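PDB 3ONO: Ribose/Galactose Isomerase from Vibrio parahaemolyticus, which probably interconverts aldose and ketose forms of sugar phosphates. Local coordinates for residues C92-D100 against E126-E134. Numbering follows the deposited sequence.
Sequences CGYCLEPSD and ELNVRYIFE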
ATOM      1  N   CYS A  92     -11.165  17.218   5.865  1.00 17.46           N
ATOM      2  CA  CYS A  92     -11.118  15.755   5.968  1.00 17.30           C
ATOM      3  C   CYS A  92     -10.040  15.160   5.071  1.00 19.93           C
ATOM      4  O   CYS A  92     -10.069  15.346   3.853  1.00 18.38           O
ATOM      5  CB  CYS A  92     -12.491  15.172   5.563  1.00 16.22           C
ATOM      6  SG  CYS A  92     -12.641  13.380   5.858  1.00 19.24           S
ATOM      7  N   GLY A  93      -9.079  14.447   5.664  1.00 17.55           N
ATOM      8  CA  GLY A  93      -8.059  13.766   4.862  1.00 16.09           C
ATOM      9  C   GLY A  93      -8.400  12.293   4.612  1.00 20.57           C
ATOM     10  O   GLY A  93      -9.245  11.733   5.293  1.00 19.09           O
ATOM     11  N   TYR A  94      -7.740  11.653   3.650  1.00 16.87           N
ATOM     12  CA  TYR A  94      -7.835  10.194   3.554  1.00 17.78           C
ATOM     13  C   TYR A  94      -6.939   9.582   4.629  1.00 21.43           C
ATOM     14  O   TYR A  94      -6.004  10.217   5.105  1.00 19.96           O
ATOM     15  CB  TYR A  94      -7.429   9.684   2.148  1.00 18.19           C
ATOM     16  CG  TYR A  94      -5.961   9.851   1.799  1.00 19.47           C
ATOM     17  CD1 TYR A  94      -4.997   8.972   2.313  1.00 18.65           C
ATOM     18  CD2 TYR A  94      -5.525  10.875   0.953  1.00 20.31           C
ATOM     19  CE1 TYR A  94      -3.627   9.119   2.014  1.00 17.14           C
ATOM     20  CE2 TYR A  94      -4.150  11.020   0.634  1.00 20.29           C
ATOM     21  CZ  TYR A  94      -3.221  10.142   1.168  1.00 22.87           C
ATOM     22  OH  TYR A  94      -1.880  10.290   0.883  1.00 19.70           O
ATOM     23  N   CYS A  95      -7.237   8.355   5.029  0.73 18.62           N
ATOM     24  CA  CYS A  95      -6.350   7.688   5.960  0.73 19.51           C
ATOM     25  C   CYS A  95      -6.387   6.209   5.675  0.73 19.30           C
ATOM     26  O   CYS A  95      -7.371   5.554   5.995  0.73 20.40           O
ATOM     27  CB  CYS A  95      -6.810   7.949   7.388  0.73 21.02           C
ATOM     28  SG  CYS A  95      -5.504   7.613   8.537  0.73 21.79           S
ATOM     29  N   LEU A  96      -5.317   5.695   5.074  1.00 16.47           N
ATOM     30  CA  LEU A  96      -5.280   4.302   4.636  1.00 18.11           C
ATOM     31  C   LEU A  96      -4.288   3.440   5.411  1.00 21.49           C
ATOM     32  O   LEU A  96      -4.402   2.217   5.430  1.00 23.21           O
ATOM     33  CB  LEU A  96      -4.949   4.249   3.145  1.00 19.35           C
ATOM     34  CG  LEU A  96      -5.955   5.003   2.270  1.00 26.05           C
ATOM     35  CD1 LEU A  96      -5.514   4.904   0.822  1.00 32.59           C
ATOM     36  CD2 LEU A  96      -7.367   4.450   2.441  1.00 24.54           C
ATOM     37  N   GLU A  97      -3.311   4.072   6.041  1.00 19.86           N
ATOM     38  CA  GLU A  97      -2.284   3.330   6.790  1.00 20.58           C
ATOM     39  C   GLU A  97      -1.784   4.313   7.849  1.00 22.74           C
ATOM     40  O   GLU A  97      -1.993   5.520   7.717  1.00 21.01           O
ATOM     41  CB  GLU A  97      -1.195   2.816   5.853  1.00 24.92           C
ATOM     42  CG  GLU A  97      -0.471   3.896   5.069  1.00 25.10           C
ATOM     43  CD  GLU A  97       0.770   4.352   5.810  1.00 33.06           C
ATOM     44  OE1 GLU A  97       1.015   3.823   6.916  1.00 27.01           O
ATOM     45  OE2 GLU A  97       1.505   5.216   5.298  1.00 40.08           O
ATOM     46  N   PRO A  98      -1.193   3.814   8.931  1.00 21.69           N
ATOM     47  CA  PRO A  98      -0.892   4.650  10.101  1.00 19.71           C
ATOM     48  C   PRO A  98      -0.115   5.943   9.846  1.00 22.80           C
ATOM     49  O   PRO A  98      -0.428   6.956  10.473  1.00 21.85           O
ATOM     50  CB  PRO A  98      -0.067   3.724  10.992  1.00 22.88           C
ATOM     51  CG  PRO A  98      -0.548   2.366  10.622  1.00 24.98           C
ATOM     52  CD  PRO A  98      -0.880   2.388   9.172  1.00 24.38           C
ATOM     53  N   SER A  99       0.884   5.939   8.972  0.59 21.02           N
ATOM     54  CA  SER A  99       1.642   7.182   8.804  0.59 20.51           C
ATOM     55  C   SER A  99       0.831   8.280   8.089  0.59 19.07           C
ATOM     56  O   SER A  99       1.182   9.463   8.158  0.59 19.48           O
ATOM     57  CB  SER A  99       2.990   6.942   8.116  0.59 20.49           C
ATOM     58  OG  SER A  99       2.867   7.001   6.712  0.59 24.27           O
ATOM     59  N   ASP A 100      -0.248   7.904   7.404  1.00 17.28           N
ATOM     60  CA  ASP A 100      -1.174   8.926   6.874  1.00 17.38           C
ATOM     61  C   ASP A 100      -1.741   9.802   7.983  1.00 19.28           C
ATOM     62  O   ASP A 100      -1.928  11.010   7.809  1.00 19.80           O
ATOM     63  CB  ASP A 100      -2.379   8.292   6.153  1.00 17.20           C
ATOM     64  CG  ASP A 100      -1.993   7.571   4.856  1.00 18.85           C
ATOM     65  OD1 ASP A 100      -0.949   7.902   4.260  1.00 21.01           O
ATOM     66  OD2 ASP A 100      -2.772   6.689   4.410  1.00 21.52           O
ATOM     67  N   GLU A 126      -8.618  -5.165  10.695  1.00 24.72           N
ATOM     68  CA  GLU A 126      -8.907  -4.490  11.950  1.00 23.18           C
ATOM     69  C   GLU A 126      -7.628  -3.987  12.641  1.00 23.15           C
ATOM     70  O   GLU A 126      -7.688  -3.025  13.406  1.00 24.89           O
ATOM     71  CB  GLU A 126      -9.708  -5.401  12.896  1.00 23.96           C
ATOM     72  CG  GLU A 126      -8.933  -6.564  13.508  1.00 28.78           C
ATOM     73  CD  GLU A 126      -8.766  -7.725  12.552  1.00 31.44           C
ATOM     74  OE1 GLU A 126      -8.157  -8.744  12.937  1.00 30.07           O
ATOM     75  OE2 GLU A 126      -9.260  -7.632  11.414  1.00 29.13           O
ATOM     76  N   LEU A 127      -6.505  -4.671  12.406  1.00 23.22           N
ATOM     77  CA  LEU A 127      -5.210  -4.258  12.946  1.00 24.79           C
ATOM     78  C   LEU A 127      -4.823  -2.882  12.399  1.00 24.11           C
ATOM     79  O   LEU A 127      -4.426  -1.992  13.146  1.00 23.61           O
ATOM     80  CB  LEU A 127      -4.132  -5.266  12.574  1.00 27.62           C
ATOM     81  CG  LEU A 127      -4.376  -6.605  13.268  1.00 33.09           C
ATOM     82  CD1 LEU A 127      -3.240  -7.541  12.947  1.00 36.12           C
ATOM     83  CD2 LEU A 127      -4.505  -6.377  14.761  1.00 33.56           C
ATOM     84  N   ASN A 128      -4.936  -2.727  11.088  1.00 24.11           N
ATOM     85  CA  ASN A 128      -4.632  -1.451  10.450  1.00 21.48           C
ATOM     86  C   ASN A 128      -5.536  -0.331  11.001  1.00 25.55           C
ATOM     87  O   ASN A 128      -5.072   0.784  11.254  1.00 21.95           O
ATOM     88  CB  ASN A 128      -4.757  -1.596   8.935  1.00 25.52           C
ATOM     89  CG  ASN A 128      -4.304  -0.360   8.196  1.00 22.87           C
ATOM     90  OD1 ASN A 128      -3.151   0.054   8.317  1.00 22.02           O
ATOM     91  ND2 ASN A 128      -5.207   0.226   7.403  1.00 22.89           N
ATOM     92  N   VAL A 129      -6.820  -0.624  11.208  1.00 22.81           N
ATOM     93  CA  VAL A 129      -7.720   0.379  11.804  1.00 22.39           C
ATOM     94  C   VAL A 129      -7.200   0.779  13.182  1.00 22.93           C
ATOM     95  O   VAL A 129      -7.098   1.963  13.513  1.00 23.12           O
ATOM     96  CB  VAL A 129      -9.140  -0.179  11.957  1.00 21.92           C
ATOM     97  CG1 VAL A 129     -10.030   0.779  12.769  1.00 20.03           C
ATOM     98  CG2 VAL A 129      -9.744  -0.483  10.590  1.00 22.64           C
ATOM     99  N   ARG A 130      -6.869  -0.221  14.003  1.00 20.06           N
ATOM    100  CA  ARG A 130      -6.322   0.054  15.327  1.00 22.17           C
ATOM    101  C   ARG A 130      -5.089   0.956  15.267  1.00 19.45           C
ATOM    102  O   ARG A 130      -4.978   1.934  16.013  1.00 25.10           O
ATOM    103  CB  ARG A 130      -5.950  -1.268  16.028  1.00 22.99           C
ATOM    104  CG  ARG A 130      -5.427  -1.080  17.438  1.00 24.71           C
ATOM    105  CD  ARG A 130      -5.017  -2.445  18.058  1.00 32.52           C
ATOM    106  NE  ARG A 130      -6.127  -3.393  17.983  1.00 34.09           N
ATOM    107  CZ  ARG A 130      -6.016  -4.724  17.980  1.00 41.00           C
ATOM    108  NH1 ARG A 130      -4.821  -5.320  18.036  1.00 35.92           N
ATOM    109  NH2 ARG A 130      -7.117  -5.466  17.897  1.00 43.71           N
ATOM    110  N   TYR A 131      -4.157   0.602  14.384  1.00 19.43           N
ATOM    111  CA  TYR A 131      -2.880   1.295  14.287  1.00 22.09           C
ATOM    112  C   TYR A 131      -3.090   2.733  13.776  1.00 22.03           C
ATOM    113  O   TYR A 131      -2.402   3.676  14.186  1.00 23.25           O
ATOM    114  CB  TYR A 131      -1.955   0.545  13.341  1.00 19.31           C
ATOM    115  CG  TYR A 131      -1.580  -0.870  13.765  1.00 19.70           C
ATOM    116  CD1 TYR A 131      -1.916  -1.370  15.024  1.00 25.51           C
ATOM    117  CD2 TYR A 131      -0.884  -1.708  12.894  1.00 21.42           C
ATOM    118  CE1 TYR A 131      -1.544  -2.678  15.395  1.00 24.70           C
ATOM    119  CE2 TYR A 131      -0.520  -2.983  13.255  1.00 25.19           C
ATOM    120  CZ  TYR A 131      -0.861  -3.470  14.491  1.00 28.81           C
ATOM    121  OH  TYR A 131      -0.467  -4.755  14.815  1.00 28.36           O
ATOM    122  N   ILE A 132      -4.034   2.887  12.861  1.00 20.65           N
ATOM    123  CA  ILE A 132      -4.409   4.228  12.398  1.00 19.28           C
ATOM    124  C   ILE A 132      -4.875   5.080  13.574  1.00 23.26           C
ATOM    125  O   ILE A 132      -4.473   6.235  13.708  1.00 22.41           O
ATOM    126  CB  ILE A 132      -5.508   4.165  11.311  1.00 19.13           C
ATOM    127  CG1 ILE A 132      -4.900   3.758   9.960  1.00 18.83           C
ATOM    128  CG2 ILE A 132      -6.301   5.522  11.230  1.00 19.88           C
ATOM    129  CD1 ILE A 132      -5.967   3.331   8.915  1.00 19.42           C
ATOM    130  N   PHE A 133      -5.711   4.518  14.443  1.00 22.02           N
ATOM    131  CA  PHE A 133      -6.225   5.287  15.563  1.00 21.40           C
ATOM    132  C   PHE A 133      -5.109   5.618  16.549  1.00 22.87           C
ATOM    133  O   PHE A 133      -5.083   6.696  17.139  1.00 25.23           O
ATOM    134  CB  PHE A 133      -7.374   4.548  16.266  1.00 23.48           C
ATOM    135  CG  PHE A 133      -8.634   4.420  15.426  1.00 24.05           C
ATOM    136  CD1 PHE A 133      -8.889   5.298  14.378  1.00 21.19           C
ATOM    137  CD2 PHE A 133      -9.560   3.421  15.691  1.00 23.57           C
ATOM    138  CE1 PHE A 133     -10.068   5.181  13.584  1.00 21.70           C
ATOM    139  CE2 PHE A 133     -10.735   3.283  14.932  1.00 21.01           C
ATOM    140  CZ  PHE A 133     -10.998   4.180  13.859  1.00 22.98           C
ATOM    141  N   GLU A 134      -4.185   4.682  16.715  1.00 23.85           N
ATOM    142  CA  GLU A 134      -3.036   4.902  17.579  1.00 26.26           C
ATOM    143  C   GLU A 134      -2.241   6.120  17.149  1.00 26.99           C
ATOM    144  O   GLU A 134      -1.807   6.903  17.986  1.00 32.41           O
ATOM    145  CB  GLU A 134      -2.125   3.663  17.577  1.00 25.41           C
ATOM    146  CG  GLU A 134      -2.784   2.467  18.223  1.00 27.26           C
ATOM    147  CD  GLU A 134      -1.911   1.199  18.175  1.00 31.75           C
ATOM    148  OE1 GLU A 134      -0.821   1.234  17.560  1.00 30.40           O
ATOM    149  OE2 GLU A 134      -2.330   0.175  18.757  1.00 30.41           O
TER
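Ile132 lays its side chain along the bend that leads from strand 92-94 into helix 98-108, covering the backbone from Cys95 to Pro98. Its chi1 of -77° leaves CG2 anti to the backbone N, where it meets Cys95 SG at 3.5 Å, and CG1 beside that N, from where CG1 and CD1 run along the peptide groups from Leu96 to Pro98. One turn earlier on the helix, Asn128 adds the single hydrogen bond between the segments: ND2 donates to Leu96 O at 2.9 Å, nearly straight at 163°. The acceptor lies close to the amide plane of Asn128, yet the donor stands well above the carbonyl plane of Leu96. The other end of the amide, OD1, rests 3.4 Å from Pro98 CD. Pro98 CG packs on Tyr131 CB at 3.6 Å, the two side chains running alongside each other; Tyr131 of the third subunit packs on Pro98 as well. At the start of helix 98-108, Glu97 and Asp100 form a capping box: Glu97 OE1 accepts from Ser99 N, and Asp100 OD2 from Glu97 N, above its carboxylate plane. OD2 also takes Leu96 N, on its anti lone pair. The segments thus meet mainly by apolar packing, with one directional bond fixing the rotation of the Asn128 amide, while Lys119 of the second subunit, salt-bridged to Glu97 and Asp100, would offset their negative charge.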